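Local coordinates for protein APL1 (Anopheles gambiae, PDB 3O6N) that probably partners the leucine-rich repeat protein LRIM1 in a heterodimeric complex that regulates complement-like immunity in the mosquito, at residues 250-261 with 273-284. Residues are numbered along the deposited sequence; the frame is centred on the assembly and turned at random.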
ATOM      1  N   LEU A 250      -5.835  15.336   1.991  1.00 13.19           N
ATOM      2  CA  LEU A 250      -5.362  14.220   2.808  1.00 16.54           C
ATOM      3  C   LEU A 250      -6.163  14.046   4.094  1.00 16.68           C
ATOM      4  O   LEU A 250      -6.465  15.017   4.785  1.00 14.17           O
ATOM      5  CB  LEU A 250      -3.880  14.380   3.148  1.00 13.55           C
ATOM      6  CG  LEU A 250      -2.864  13.977   2.084  1.00 15.39           C
ATOM      7  CD1 LEU A 250      -1.455  14.359   2.534  1.00 16.72           C
ATOM      8  CD2 LEU A 250      -2.962  12.478   1.806  1.00 13.45           C
ATOM      9  N   VAL A 251      -6.503  12.801   4.404  1.00 14.20           N
ATOM     10  CA  VAL A 251      -7.145  12.468   5.673  1.00 17.27           C
ATOM     11  C   VAL A 251      -6.162  11.740   6.582  1.00 18.69           C
ATOM     12  O   VAL A 251      -6.168  11.929   7.799  1.00 18.68           O
ATOM     13  CB  VAL A 251      -8.404  11.612   5.469  1.00 17.22           C
ATOM     14  CG1 VAL A 251      -8.905  11.051   6.803  1.00 16.45           C
ATOM     15  CG2 VAL A 251      -9.488  12.435   4.784  1.00 17.50           C
ATOM     16  N   GLU A 252      -5.314  10.911   5.982  1.00 15.46           N
ATOM     17  CA  GLU A 252      -4.266  10.217   6.724  1.00 14.78           C
ATOM     18  C   GLU A 252      -2.952  10.214   5.955  1.00 18.76           C
ATOM     19  O   GLU A 252      -2.923   9.918   4.756  1.00 15.86           O
ATOM     20  CB  GLU A 252      -4.678   8.770   7.032  1.00 14.76           C
ATOM     21  CG  GLU A 252      -3.503   7.886   7.445  1.00 16.34           C
ATOM     22  CD  GLU A 252      -3.909   6.469   7.816  1.00 24.67           C
ATOM     23  OE1 GLU A 252      -5.099   6.235   8.106  1.00 25.75           O
ATOM     24  OE2 GLU A 252      -3.028   5.588   7.816  1.00 25.16           O
ATOM     25  N   VAL A 253      -1.865  10.552   6.641  1.00 14.20           N
ATOM     26  CA  VAL A 253      -0.539  10.370   6.067  1.00 11.85           C
ATOM     27  C   VAL A 253       0.384   9.733   7.097  1.00 14.09           C
ATOM     28  O   VAL A 253       0.416  10.143   8.266  1.00 17.34           O
ATOM     29  CB  VAL A 253       0.055  11.693   5.515  1.00 19.31           C
ATOM     30  CG1 VAL A 253       0.212  12.718   6.628  1.00 24.84           C
ATOM     31  CG2 VAL A 253       1.386  11.430   4.829  1.00 18.74           C
ATOM     32  N   ASP A 254       1.103   8.698   6.677  1.00 13.46           N
ATOM     33  CA  ASP A 254       2.034   8.023   7.572  1.00 14.65           C
ATOM     34  C   ASP A 254       3.459   8.299   7.115  1.00 16.95           C
ATOM     35  O   ASP A 254       3.878   7.849   6.046  1.00 14.61           O
ATOM     36  CB  ASP A 254       1.756   6.513   7.614  1.00 13.16           C
ATOM     37  CG  ASP A 254       2.514   5.806   8.729  1.00 16.76           C
ATOM     38  OD1 ASP A 254       3.482   6.386   9.259  1.00 15.51           O
ATOM     39  OD2 ASP A 254       2.142   4.663   9.072  1.00 16.86           O
ATOM     40  N   LEU A 255       4.184   9.066   7.926  1.00 13.58           N
ATOM     41  CA  LEU A 255       5.567   9.432   7.657  1.00 13.91           C
ATOM     42  C   LEU A 255       6.526   8.749   8.631  1.00 15.58           C
ATOM     43  O   LEU A 255       7.689   9.134   8.731  1.00 16.69           O
ATOM     44  CB  LEU A 255       5.738  10.950   7.800  1.00 13.82           C
ATOM     45  CG  LEU A 255       4.828  11.800   6.909  1.00 20.90           C
ATOM     46  CD1 LEU A 255       4.927  13.273   7.282  1.00 22.44           C
ATOM     47  CD2 LEU A 255       5.192  11.591   5.462  1.00 21.84           C
ATOM     48  N   SER A 256       6.040   7.743   9.352  0.54 17.64           N
ATOM     49  CA  SER A 256       6.867   7.078  10.358  0.54 17.25           C
ATOM     50  C   SER A 256       8.058   6.376   9.713  0.54 17.20           C
ATOM     51  O   SER A 256       8.020   6.030   8.533  0.54 15.07           O
ATOM     52  CB  SER A 256       6.044   6.088  11.190  0.54 14.79           C
ATOM     53  OG  SER A 256       5.566   5.013  10.402  0.54 16.78           O
ATOM     54  N   TYR A 257       9.115   6.178  10.491  1.00 12.93           N
ATOM     55  CA  TYR A 257      10.324   5.517   9.999  1.00 10.93           C
ATOM     56  C   TYR A 257      10.896   6.212   8.763  1.00 16.04           C
ATOM     57  O   TYR A 257      11.123   5.587   7.723  1.00 14.47           O
ATOM     58  CB  TYR A 257      10.056   4.037   9.711  1.00 12.70           C
ATOM     59  CG  TYR A 257       9.727   3.234  10.949  1.00 14.48           C
ATOM     60  CD1 TYR A 257      10.731   2.656  11.709  1.00 17.12           C
ATOM     61  CD2 TYR A 257       8.412   3.065  11.361  1.00 16.16           C
ATOM     62  CE1 TYR A 257      10.433   1.917  12.846  1.00 19.62           C
ATOM     63  CE2 TYR A 257       8.105   2.334  12.495  1.00 18.99           C
ATOM     64  CZ  TYR A 257       9.117   1.761  13.231  1.00 22.03           C
ATOM     65  OH  TYR A 257       8.806   1.032  14.356  1.00 26.44           O
ATOM     66  N   ASN A 258      11.111   7.517   8.895  1.00 15.81           N
ATOM     67  CA  ASN A 258      11.825   8.295   7.897  1.00 14.05           C
ATOM     68  C   ASN A 258      12.956   9.065   8.576  1.00 16.96           C
ATOM     69  O   ASN A 258      13.369   8.707   9.677  1.00 19.05           O
ATOM     70  CB  ASN A 258      10.874   9.223   7.138  1.00 12.80           C
ATOM     71  CG  ASN A 258      10.154   8.505   5.998  1.00 14.94           C
ATOM     72  OD1 ASN A 258      10.705   8.351   4.910  1.00 18.38           O
ATOM     73  ND2 ASN A 258       8.924   8.051   6.250  1.00 14.53           N
ATOM     74  N   GLU A 259      13.465  10.106   7.927  1.00 19.31           N
ATOM     75  CA  GLU A 259      14.601  10.843   8.473  1.00 21.65           C
ATOM     76  C   GLU A 259      14.265  12.296   8.788  1.00 17.65           C
ATOM     77  O   GLU A 259      15.113  13.177   8.666  1.00 18.35           O
ATOM     78  CB  GLU A 259      15.785  10.777   7.509  1.00 24.14           C
ATOM     79  CG  GLU A 259      16.130   9.363   7.067  1.00 32.01           C
ATOM     80  CD  GLU A 259      17.362   9.317   6.188  1.00 42.41           C
ATOM     81  OE1 GLU A 259      18.274  10.143   6.399  1.00 50.18           O
ATOM     82  OE2 GLU A 259      17.418   8.459   5.284  1.00 39.59           O
ATOM     83  N   LEU A 260      13.027  12.543   9.200  1.00 15.30           N
ATOM     84  CA  LEU A 260      12.580  13.905   9.460  1.00 13.99           C
ATOM     85  C   LEU A 260      13.170  14.420  10.768  1.00 18.48           C
ATOM     86  O   LEU A 260      13.198  13.708  11.769  1.00 20.06           O
ATOM     87  CB  LEU A 260      11.053  13.961   9.522  1.00 18.21           C
ATOM     88  CG  LEU A 260      10.312  13.504   8.264  1.00 20.41           C
ATOM     89  CD1 LEU A 260       8.810  13.529   8.504  1.00 19.02           C
ATOM     90  CD2 LEU A 260      10.691  14.374   7.064  1.00 22.33           C
ATOM     91  N   GLU A 261      13.638  15.661  10.756  1.00 17.21           N
ATOM     92  CA  GLU A 261      14.278  16.239  11.933  1.00 19.02           C
ATOM     93  C   GLU A 261      13.427  17.318  12.582  1.00 19.35           C
ATOM     94  O   GLU A 261      13.643  17.675  13.739  1.00 20.07           O
ATOM     95  CB  GLU A 261      15.658  16.787  11.577  1.00 23.75           C
ATOM     96  CG  GLU A 261      16.623  15.709  11.117  1.00 28.68           C
ATOM     97  CD  GLU A 261      17.977  16.265  10.736  1.00 38.05           C
ATOM     98  OE1 GLU A 261      18.185  17.486  10.893  1.00 37.02           O
ATOM     99  OE2 GLU A 261      18.833  15.477  10.282  1.00 42.63           O
ATOM    100  N   ARG A 273      -8.924  18.608   5.795  1.00 23.26           N
ATOM    101  CA  ARG A 273      -9.584  17.531   6.529  1.00 20.64           C
ATOM    102  C   ARG A 273      -8.639  16.466   7.080  1.00 19.43           C
ATOM    103  O   ARG A 273      -9.065  15.354   7.385  1.00 19.46           O
ATOM    104  CB  ARG A 273     -10.633  16.866   5.638  1.00 25.25           C
ATOM    105  CG  ARG A 273     -10.078  16.401   4.315  1.00 24.66           C
ATOM    106  CD  ARG A 273     -11.108  15.629   3.510  1.00 32.62           C
ATOM    107  NE  ARG A 273     -10.545  15.183   2.241  1.00 36.56           N
ATOM    108  CZ  ARG A 273     -11.065  14.225   1.483  1.00 43.04           C
ATOM    109  NH1 ARG A 273     -12.170  13.595   1.867  1.00 48.23           N
ATOM    110  NH2 ARG A 273     -10.473  13.891   0.346  1.00 39.24           N
ATOM    111  N   LEU A 274      -7.362  16.803   7.215  1.00 16.40           N
ATOM    112  CA  LEU A 274      -6.391  15.858   7.759  1.00 15.73           C
ATOM    113  C   LEU A 274      -6.775  15.432   9.179  1.00 17.86           C
ATOM    114  O   LEU A 274      -6.952  16.276  10.055  1.00 15.29           O
ATOM    115  CB  LEU A 274      -4.992  16.477   7.753  1.00 17.02           C
ATOM    116  CG  LEU A 274      -3.869  15.582   8.272  1.00 20.96           C
ATOM    117  CD1 LEU A 274      -3.691  14.364   7.373  1.00 16.14           C
ATOM    118  CD2 LEU A 274      -2.575  16.379   8.373  1.00 20.75           C
ATOM    119  N   GLU A 275      -6.905  14.125   9.400  1.00 16.71           N
ATOM    120  CA  GLU A 275      -7.309  13.605  10.710  1.00 19.90           C
ATOM    121  C   GLU A 275      -6.220  12.799  11.415  1.00 18.10           C
ATOM    122  O   GLU A 275      -6.140  12.799  12.645  1.00 20.07           O
ATOM    123  CB  GLU A 275      -8.573  12.748  10.592  1.00 22.27           C
ATOM    124  CG  GLU A 275      -9.822  13.510  10.174  1.00 28.94           C
ATOM    125  CD  GLU A 275     -11.078  12.657  10.243  1.00 36.59           C
ATOM    126  OE1 GLU A 275     -11.020  11.544  10.811  1.00 32.66           O
ATOM    127  OE2 GLU A 275     -12.125  13.100   9.728  1.00 41.63           O
ATOM    128  N   ARG A 276      -5.388  12.112  10.639  1.00 15.74           N
ATOM    129  CA  ARG A 276      -4.389  11.212  11.210  1.00 15.85           C
ATOM    130  C   ARG A 276      -2.994  11.462  10.637  1.00 15.68           C
ATOM    131  O   ARG A 276      -2.776  11.383   9.425  1.00 16.30           O
ATOM    132  CB  ARG A 276      -4.813   9.747  11.010  1.00 17.21           C
ATOM    133  CG  ARG A 276      -6.208   9.442  11.552  1.00 17.66           C
ATOM    134  CD  ARG A 276      -6.599   7.968  11.384  1.00 19.81           C
ATOM    135  NE  ARG A 276      -6.695   7.568   9.982  1.00 18.38           N
ATOM    136  CZ  ARG A 276      -7.782   7.711   9.227  1.00 23.87           C
ATOM    137  NH1 ARG A 276      -8.881   8.256   9.731  1.00 22.38           N
ATOM    138  NH2 ARG A 276      -7.771   7.309   7.961  1.00 21.96           N
ATOM    139  N   LEU A 277      -2.056  11.773  11.526  1.00 14.32           N
ATOM    140  CA  LEU A 277      -0.694  12.101  11.140  1.00 10.65           C
ATOM    141  C   LEU A 277       0.278  11.267  11.957  1.00 16.46           C
ATOM    142  O   LEU A 277       0.429  11.481  13.163  1.00 15.40           O
ATOM    143  CB  LEU A 277      -0.434  13.595  11.375  1.00 13.09           C
ATOM    144  CG  LEU A 277       0.963  14.168  11.109  1.00 14.95           C
ATOM    145  CD1 LEU A 277       1.405  13.906   9.676  1.00 15.75           C
ATOM    146  CD2 LEU A 277       0.986  15.670  11.404  1.00 16.52           C
ATOM    147  N   TYR A 278       0.927  10.311  11.303  1.00 13.57           N
ATOM    148  CA  TYR A 278       1.871   9.432  11.982  1.00 12.07           C
ATOM    149  C   TYR A 278       3.300   9.824  11.642  1.00 16.34           C
ATOM    150  O   TYR A 278       3.665   9.903  10.470  1.00 17.22           O
ATOM    151  CB  TYR A 278       1.609   7.967  11.611  1.00 12.68           C
ATOM    152  CG  TYR A 278       0.194   7.505  11.876  1.00 19.20           C
ATOM    153  CD1 TYR A 278      -0.202   7.088  13.147  1.00 19.76           C
ATOM    154  CD2 TYR A 278      -0.748   7.470  10.853  1.00 21.67           C
ATOM    155  CE1 TYR A 278      -1.500   6.652  13.386  1.00 19.41           C
ATOM    156  CE2 TYR A 278      -2.045   7.042  11.089  1.00 21.27           C
ATOM    157  CZ  TYR A 278      -2.414   6.634  12.352  1.00 18.63           C
ATOM    158  OH  TYR A 278      -3.704   6.211  12.574  1.00 21.53           O
ATOM    159  N   ILE A 279       4.098  10.096  12.673  1.00 14.39           N
ATOM    160  CA  ILE A 279       5.482  10.500  12.473  1.00 14.12           C
ATOM    161  C   ILE A 279       6.408   9.813  13.481  1.00 13.88           C
ATOM    162  O   ILE A 279       7.395  10.401  13.929  1.00 17.12           O
ATOM    163  CB  ILE A 279       5.650  12.045  12.615  1.00 15.21           C
ATOM    164  CG1 ILE A 279       4.345  12.764  12.260  1.00 16.22           C
ATOM    165  CG2 ILE A 279       6.792  12.540  11.742  1.00 14.53           C
ATOM    166  CD1 ILE A 279       4.473  14.281  12.189  1.00 19.72           C
ATOM    167  N   SER A 280       6.098   8.575  13.848  1.00 13.57           N
ATOM    168  CA  SER A 280       6.920   7.896  14.847  1.00 17.33           C
ATOM    169  C   SER A 280       8.250   7.492  14.230  1.00 17.23           C
ATOM    170  O   SER A 280       8.374   7.408  13.008  1.00 14.14           O
ATOM    171  CB  SER A 280       6.211   6.658  15.406  1.00 14.80           C
ATOM    172  OG  SER A 280       6.347   5.554  14.519  1.00 14.81           O
ATOM    173  N   ASN A 281       9.245   7.250  15.076  1.00 13.27           N
ATOM    174  CA  ASN A 281      10.497   6.670  14.611  1.00 14.65           C
ATOM    175  C   ASN A 281      11.176   7.482  13.508  1.00 18.73           C
ATOM    176  O   ASN A 281      11.666   6.937  12.519  1.00 16.45           O
ATOM    177  CB  ASN A 281      10.268   5.213  14.165  1.00 14.27           C
ATOM    178  CG  ASN A 281       9.931   4.293  15.329  1.00 17.94           C
ATOM    179  OD1 ASN A 281      10.820   3.718  15.955  1.00 19.63           O
ATOM    180  ND2 ASN A 281       8.642   4.145  15.618  1.00 16.59           N
ATOM    181  N   ASN A 282      11.191   8.797  13.686  1.00 16.26           N
ATOM    182  CA  ASN A 282      12.006   9.662  12.858  1.00 17.90           C
ATOM    183  C   ASN A 282      13.149  10.175  13.720  1.00 20.21           C
ATOM    184  O   ASN A 282      13.610   9.474  14.623  1.00 18.61           O
ATOM    185  CB  ASN A 282      11.175  10.807  12.264  1.00 16.03           C
ATOM    186  CG  ASN A 282      10.436  10.392  11.001  1.00 15.42           C
ATOM    187  OD1 ASN A 282      10.874  10.692   9.894  1.00 16.60           O
ATOM    188  ND2 ASN A 282       9.318   9.686  11.163  1.00 14.03           N
ATOM    189  N   ARG A 283      13.607  11.390  13.452  1.00 18.05           N
ATOM    190  CA  ARG A 283      14.652  11.983  14.275  1.00 21.41           C
ATOM    191  C   ARG A 283      14.257  13.388  14.700  1.00 16.75           C
ATOM    192  O   ARG A 283      15.084  14.293  14.720  1.00 17.82           O
ATOM    193  CB  ARG A 283      15.982  12.004  13.518  1.00 27.38           C
ATOM    194  CG  ARG A 283      16.405  10.638  12.989  1.00 38.62           C
ATOM    195  CD  ARG A 283      17.880  10.618  12.627  1.00 49.90           C
ATOM    196  NE  ARG A 283      18.211  11.611  11.610  1.00 56.33           N
ATOM    197  CZ  ARG A 283      18.509  11.319  10.347  1.00 58.36           C
ATOM    198  NH1 ARG A 283      18.527  10.056   9.940  1.00 53.44           N
ATOM    199  NH2 ARG A 283      18.797  12.292   9.493  1.00 59.77           N
ATOM    200  N   LEU A 284      12.985  13.559  15.053  1.00 16.39           N
ATOM    201  CA  LEU A 284      12.457  14.881  15.351  1.00 14.74           C
ATOM    202  C   LEU A 284      13.089  15.476  16.600  1.00 17.65           C
ATOM    203  O   LEU A 284      13.131  14.838  17.651  1.00 17.52           O
ATOM    204  CB  LEU A 284      10.941  14.841  15.529  1.00 16.19           C
ATOM    205  CG  LEU A 284      10.119  14.265  14.381  1.00 16.08           C
ATOM    206  CD1 LEU A 284       8.647  14.413  14.710  1.00 16.63           C
ATOM    207  CD2 LEU A 284      10.463  14.974  13.074  1.00 17.06           C
TER
HETATM  208  O   HOH W   1      -6.511  17.637   4.415  1.00 17.88           O
HETATM  209  O   HOH W   2      19.129  12.444   6.848  1.00 38.28           O
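Val253 and Leu277 pair at the centre of two parallel strands, 252-254 and 276-278, whose axes run 5.0 Å apart and differ by 3° in direction. Backbone bonds alternate between them: Val253 N donates to Arg276 O, Tyr278 N to Val253 O (3.1 Å) and Leu255 N to Tyr278 O.

Asn282 carries the bonding past the strands, as the asparagine of a leucine-rich repeat does. Its OD1 accepts from Leu260 N at 2.9 Å, in the carbonyl plane, while its ND2 gives a 3.0 Å bond to Leu255 O, which Asn258 ND2 reaches from the opposite face of the carbonyl plane; Asn258 OD1 accepts from Leu238 N.

Among charged groups, Arg276 grips Glu252 side-on: NE (2.8 Å) and NH2 both meet OE1, with carboxylate and guanidinium planes 88° apart. Arg283 NH2 forms a salt bridge with Glu261 OE2, 3.3 Å away in the guanidinium plane; water 2 links Arg283 NH2 to Glu259 OE1, while Glu259 OE2 accepts from Asn237 ND2.

Asn281 CB makes a CH-pi contact over the Tyr257 ring, 3.5 Å from its centroid; the amide beyond, 5° from parallel, lies over CZ.

Apolar contact is tight where Val253 CG1, set between backbone N and carbonyl carbon, meets Leu277 CD1 (3.5 Å). Two adjacent coils of the solenoid thus join, between strand 230-232, bonded to Glu252, and strand 299-301, where Leu300 touches Leu277.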